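Local coordinates for hypothetical protein Atu2144 (Agrobacterium tumefaciens, PDB 2ODF) that is of unknown function but belongs to the N-formylglutamate amidohydrolase family, whose relatives are zinc-dependent hydrolases, at residues 37-42 / 84-89; 148-153 / 217-222. One frame throughout, in Å; residues are numbered along the deposited sequence.

In the fold
Both contacts are largely buried, but they lie on opposite sides of the chain's centre, with about 26 Å between their centres and about 9 Å between their nearest atoms. Contact 2 belongs to the mixed central sheet: strands 149-156 and 220-227 run parallel there, joined by backbone hydrogen bonds, with aliphatic side chains packing on both faces. Contact 1 brings together two loops that follow sheet strands 27-31 and 77-80, and it rests on side-chain packing with no hydrogen bond across it. Helix 116-143 serves both, touching Tyr42 and Val86 at one place and Val148 and Leu219 at the other.

Contact 1 of 2, residues 37-42 / 84-89; sequences TIPQKY and RLVYDC
Two loops that follow strands 27-31 and 77-80 of the central sheet meet here, and Val86 fills the junction by offering one methyl to Pro39 and the other to Tyr42. The methyl CG2 of Val86 reaches CD of Pro39 at 3.8 Å, the two side chains sliding past each other in opposite directions. The other methyl, CG1, stands anti to the backbone N (chi1 -177°) and comes within 3.9 Å of Tyr42 CE2, with CZ of the same ring only slightly farther off; it meets the ring obliquely. Ile38 closes the group more loosely, its CG2 lying 4.4 Å from Val86 CG2 and its CD1 equally far from CD1 of Leu85.

The Tyr42 ring is also held from its own side of the contact. CG of Lys41 sits 3.4 Å above one face, offset toward the rim, while CB of Pro39 lies in plane at the edge. The backbone bond from Tyr42 N to Pro39 O, 3.0 Å long, closes the turn that brings the proline and the tyrosine to the same valine. At the phenol end, Lys41 NZ donates to Tyr42 OH over 3.0 Å, and Glu118 of helix 116-143 is hydrogen-bonded to the same hydroxyl. Leu126 of that helix packs on Val86, and Arg122 touches Tyr42 while its NH1 bonds to Val86 O.

With no hydrogen bond across these segments, the two loops meet only through a small apolar cluster around Val86. The polar end of Tyr42 is satisfied beyond that cluster, where the nearby lysine and glutamate would probably polarise the hydroxyl.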
# COMPACT_ATOMS: atom_id res chain seq x y z
N THR A 37 16.63 -7.49 -10.34
CA THR A 37 16.56 -6.28 -11.14
C THR A 37 16.19 -5.03 -10.30
O THR A 37 15.25 -5.05 -9.52
CB THR A 37 15.59 -6.41 -12.30
OG1 THR A 37 15.88 -7.61 -13.05
CG2 THR A 37 15.71 -5.19 -13.22
N ILE A 38 16.98 -3.98 -10.47
CA ILE A 38 16.72 -2.68 -9.84
C ILE A 38 16.16 -1.80 -10.95
O ILE A 38 16.81 -1.64 -12.00
CB ILE A 38 18.01 -2.02 -9.28
CG1 ILE A 38 18.82 -2.96 -8.36
CG2 ILE A 38 17.66 -0.71 -8.53
CD1 ILE A 38 18.06 -3.56 -7.20
N PRO A 39 14.97 -1.20 -10.73
CA PRO A 39 14.46 -0.26 -11.72
C PRO A 39 15.48 0.84 -11.99
O PRO A 39 16.19 1.24 -11.07
CB PRO A 39 13.21 0.32 -11.06
CG PRO A 39 12.80 -0.68 -10.07
CD PRO A 39 14.06 -1.32 -9.58
N GLN A 40 15.56 1.26 -13.24
CA GLN A 40 16.55 2.23 -13.71
C GLN A 40 16.56 3.46 -12.81
O GLN A 40 17.61 3.95 -12.44
CB GLN A 40 16.25 2.62 -15.17
CG GLN A 40 17.44 3.30 -15.88
CD GLN A 40 17.03 4.03 -17.17
OE1 GLN A 40 17.35 3.57 -18.27
NE2 GLN A 40 16.34 5.17 -17.03
N LYS A 41 15.39 3.93 -12.41
CA LYS A 41 15.32 5.16 -11.62
C LYS A 41 16.18 5.11 -10.34
O LYS A 41 16.62 6.15 -9.85
CB LYS A 41 13.86 5.53 -11.31
CG LYS A 41 13.15 4.65 -10.34
CD LYS A 41 11.76 5.24 -9.90
CE LYS A 41 11.84 6.16 -8.66
NZ LYS A 41 10.54 6.19 -7.82
N TYR A 42 16.45 3.92 -9.81
CA TYR A 42 17.17 3.78 -8.55
C TYR A 42 18.67 3.67 -8.70
O TYR A 42 19.38 3.73 -7.72
CB TYR A 42 16.62 2.59 -7.72
CG TYR A 42 15.22 2.86 -7.28
CD1 TYR A 42 14.95 3.76 -6.26
CD2 TYR A 42 14.17 2.29 -7.95
CE1 TYR A 42 13.66 4.04 -5.87
CE2 TYR A 42 12.87 2.57 -7.59
CZ TYR A 42 12.62 3.45 -6.54
OH TYR A 42 11.31 3.74 -6.21
N ARG A 84 13.78 -7.34 -4.14
CA ARG A 84 13.31 -7.21 -2.76
C ARG A 84 14.00 -6.02 -2.05
O ARG A 84 13.56 -5.62 -0.96
CB ARG A 84 13.59 -8.49 -1.97
CG ARG A 84 15.12 -8.81 -1.79
CD ARG A 84 15.36 -10.06 -0.97
NE ARG A 84 14.79 -9.94 0.37
CZ ARG A 84 14.91 -10.84 1.33
NH1 ARG A 84 15.56 -11.97 1.13
NH2 ARG A 84 14.34 -10.62 2.51
N LEU A 85 15.12 -5.54 -2.59
CA LEU A 85 15.77 -4.35 -2.03
C LEU A 85 14.93 -3.09 -2.19
O LEU A 85 15.00 -2.20 -1.32
CB LEU A 85 17.14 -4.11 -2.63
CG LEU A 85 18.24 -5.10 -2.25
CD1 LEU A 85 19.40 -4.87 -3.19
CD2 LEU A 85 18.65 -4.95 -0.84
N VAL A 86 14.14 -3.02 -3.26
CA VAL A 86 13.26 -1.89 -3.49
C VAL A 86 11.97 -2.06 -2.66
O VAL A 86 11.55 -1.15 -1.93
CB VAL A 86 12.95 -1.68 -4.99
CG1 VAL A 86 12.06 -0.43 -5.18
CG2 VAL A 86 14.27 -1.48 -5.76
N TYR A 87 11.36 -3.23 -2.74
CA TYR A 87 10.22 -3.56 -1.89
C TYR A 87 10.20 -5.08 -1.71
O TYR A 87 10.13 -5.82 -2.71
CB TYR A 87 8.86 -3.06 -2.45
CG TYR A 87 7.79 -3.16 -1.39
CD1 TYR A 87 7.36 -4.40 -0.93
CD2 TYR A 87 7.27 -2.03 -0.76
CE1 TYR A 87 6.44 -4.51 0.10
CE2 TYR A 87 6.33 -2.14 0.26
CZ TYR A 87 5.93 -3.40 0.70
OH TYR A 87 5.03 -3.58 1.75
N ASP A 88 10.27 -5.53 -0.46
CA ASP A 88 10.18 -6.96 -0.15
C ASP A 88 8.71 -7.34 -0.11
O ASP A 88 8.02 -7.08 0.87
CB ASP A 88 10.88 -7.29 1.18
CG ASP A 88 10.98 -8.79 1.42
OD1 ASP A 88 10.18 -9.56 0.84
OD2 ASP A 88 11.88 -9.20 2.19
N CYS A 89 8.24 -7.95 -1.19
CA CYS A 89 6.81 -8.25 -1.32
C CYS A 89 6.31 -9.28 -0.31
O CYS A 89 5.11 -9.48 -0.18
CB CYS A 89 6.49 -8.66 -2.73
SG CYS A 89 6.46 -7.27 -3.84

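Contact 2 of 2, residues 148-153 / 217-222; sequences VVVVTI and DGLLNV
Val150 pairs with Asn221 and Val151 with Val222 in parallel register, joined by three backbone hydrogen bonds. Val150 uses both its polar backbone atoms toward 220-227: its N donates to Leu220 O at 2.9 Å, and its O accepts from Val222 N at 3.0 Å. Thr152 N then donates to Val222 O, also at 3.0 Å. Weaker CA-H...O contacts accompany these bonds, among them Asn221 CA to Val150 O at 3.1 Å. Next to the Val150-Leu220 bond, one water bridges the backbones, donating to Val148 O and accepting from Leu220 N.

Apolar contacts lie on both faces. Val222 CG1, set between its own backbone N and carbonyl carbon (chi1 71°), is the methyl that meets Val151, 4.0 Å from its CG1, the two side chains side by side and pointing the same way. On this face Val149 CG1 also meets CB of Leu220, and Leu179 of helix 178-186 packs on both Val149 and Val222. Leu219 instead sends CD1 across to two valines, touching Val150 CG2 at 3.9 Å and Val148 CG1 at 4.0 Å. Helix 116-143 meets this group through Ile138 on Leu219.

On its other side, strand 149-156 bonds through Val149 and Val151 to strand 27-31. The axes of 149-153 and 220-222 are inclined by only 6°, with a closest approach of 4.6 Å, the geometry of neighbouring parallel strands inside an alpha/beta sheet with helices packed on both faces.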
# COMPACT_ATOMS: atom_id res chain seq x y z
N VAL A 148 -7.05 -24.84 -4.85
CA VAL A 148 -5.85 -23.99 -4.89
C VAL A 148 -4.93 -24.36 -3.74
O VAL A 148 -5.38 -24.45 -2.60
CB VAL A 148 -6.17 -22.50 -4.76
CG1 VAL A 148 -4.87 -21.71 -4.83
CG2 VAL A 148 -7.18 -22.05 -5.83
N VAL A 149 -3.67 -24.63 -4.05
CA VAL A 149 -2.66 -24.97 -3.06
C VAL A 149 -1.57 -23.91 -3.24
O VAL A 149 -0.93 -23.82 -4.31
CB VAL A 149 -2.06 -26.40 -3.25
CG1 VAL A 149 -0.94 -26.67 -2.22
CG2 VAL A 149 -3.15 -27.53 -3.19
N VAL A 150 -1.38 -23.08 -2.22
CA VAL A 150 -0.49 -21.92 -2.35
C VAL A 150 0.90 -22.34 -1.93
O VAL A 150 1.12 -22.70 -0.78
CB VAL A 150 -0.99 -20.72 -1.51
CG1 VAL A 150 -0.02 -19.48 -1.63
CG2 VAL A 150 -2.41 -20.36 -1.94
N VAL A 151 1.85 -22.25 -2.85
CA VAL A 151 3.19 -22.73 -2.56
C VAL A 151 4.15 -21.61 -2.91
O VAL A 151 4.23 -21.23 -4.07
CB VAL A 151 3.55 -23.98 -3.40
CG1 VAL A 151 5.01 -24.41 -3.11
CG2 VAL A 151 2.55 -25.13 -3.13
N THR A 152 4.85 -21.08 -1.92
CA THR A 152 5.88 -20.08 -2.18
C THR A 152 7.29 -20.71 -2.17
O THR A 152 7.59 -21.66 -1.43
CB THR A 152 5.80 -18.89 -1.20
OG1 THR A 152 6.38 -19.24 0.05
CG2 THR A 152 4.35 -18.48 -0.93
N ILE A 153 8.15 -20.16 -3.03
CA ILE A 153 9.49 -20.72 -3.25
C ILE A 153 10.55 -19.68 -2.95
O ILE A 153 10.58 -18.59 -3.55
CB ILE A 153 9.68 -21.18 -4.74
CG1 ILE A 153 8.59 -22.16 -5.18
CG2 ILE A 153 11.08 -21.73 -4.96
CD1 ILE A 153 8.52 -23.48 -4.41
N ASP A 217 -8.67 -17.96 3.17
CA ASP A 217 -9.56 -18.78 2.39
C ASP A 217 -9.43 -20.28 2.73
O ASP A 217 -9.99 -21.10 2.03
CB ASP A 217 -9.32 -18.55 0.89
CG ASP A 217 -10.09 -17.33 0.33
OD1 ASP A 217 -11.23 -17.05 0.77
OD2 ASP A 217 -9.57 -16.67 -0.58
N GLY A 218 -8.68 -20.64 3.77
CA GLY A 218 -8.57 -22.03 4.21
C GLY A 218 -7.81 -22.96 3.28
O GLY A 218 -7.99 -24.18 3.31
N LEU A 219 -6.95 -22.36 2.46
CA LEU A 219 -6.28 -23.08 1.40
C LEU A 219 -5.04 -23.79 1.94
O LEU A 219 -4.31 -23.25 2.79
CB LEU A 219 -5.84 -22.09 0.31
CG LEU A 219 -6.88 -21.20 -0.35
CD1 LEU A 219 -6.23 -20.25 -1.39
CD2 LEU A 219 -8.00 -21.99 -0.98
N LEU A 220 -4.79 -25.00 1.44
CA LEU A 220 -3.56 -25.69 1.74
C LEU A 220 -2.41 -24.80 1.27
O LEU A 220 -2.51 -24.10 0.24
CB LEU A 220 -3.50 -27.05 1.03
CG LEU A 220 -4.46 -28.17 1.47
CD1 LEU A 220 -4.44 -29.37 0.51
CD2 LEU A 220 -4.13 -28.62 2.89
N ASN A 221 -1.32 -24.82 2.01
CA ASN A 221 -0.24 -23.93 1.70
C ASN A 221 1.05 -24.33 2.35
O ASN A 221 1.07 -24.98 3.37
CB ASN A 221 -0.60 -22.50 2.12
CG ASN A 221 -0.82 -22.37 3.60
OD1 ASN A 221 -1.90 -22.73 4.13
ND2 ASN A 221 0.17 -21.84 4.28
N VAL A 222 2.14 -23.89 1.76
CA VAL A 222 3.44 -24.08 2.37
C VAL A 222 4.42 -23.08 1.76
O VAL A 222 4.27 -22.62 0.64
CB VAL A 222 3.95 -25.55 2.15
CG1 VAL A 222 4.36 -25.77 0.64
CG2 VAL A 222 5.12 -25.87 3.06
O HOH W 1 -6.40 -25.98 -0.70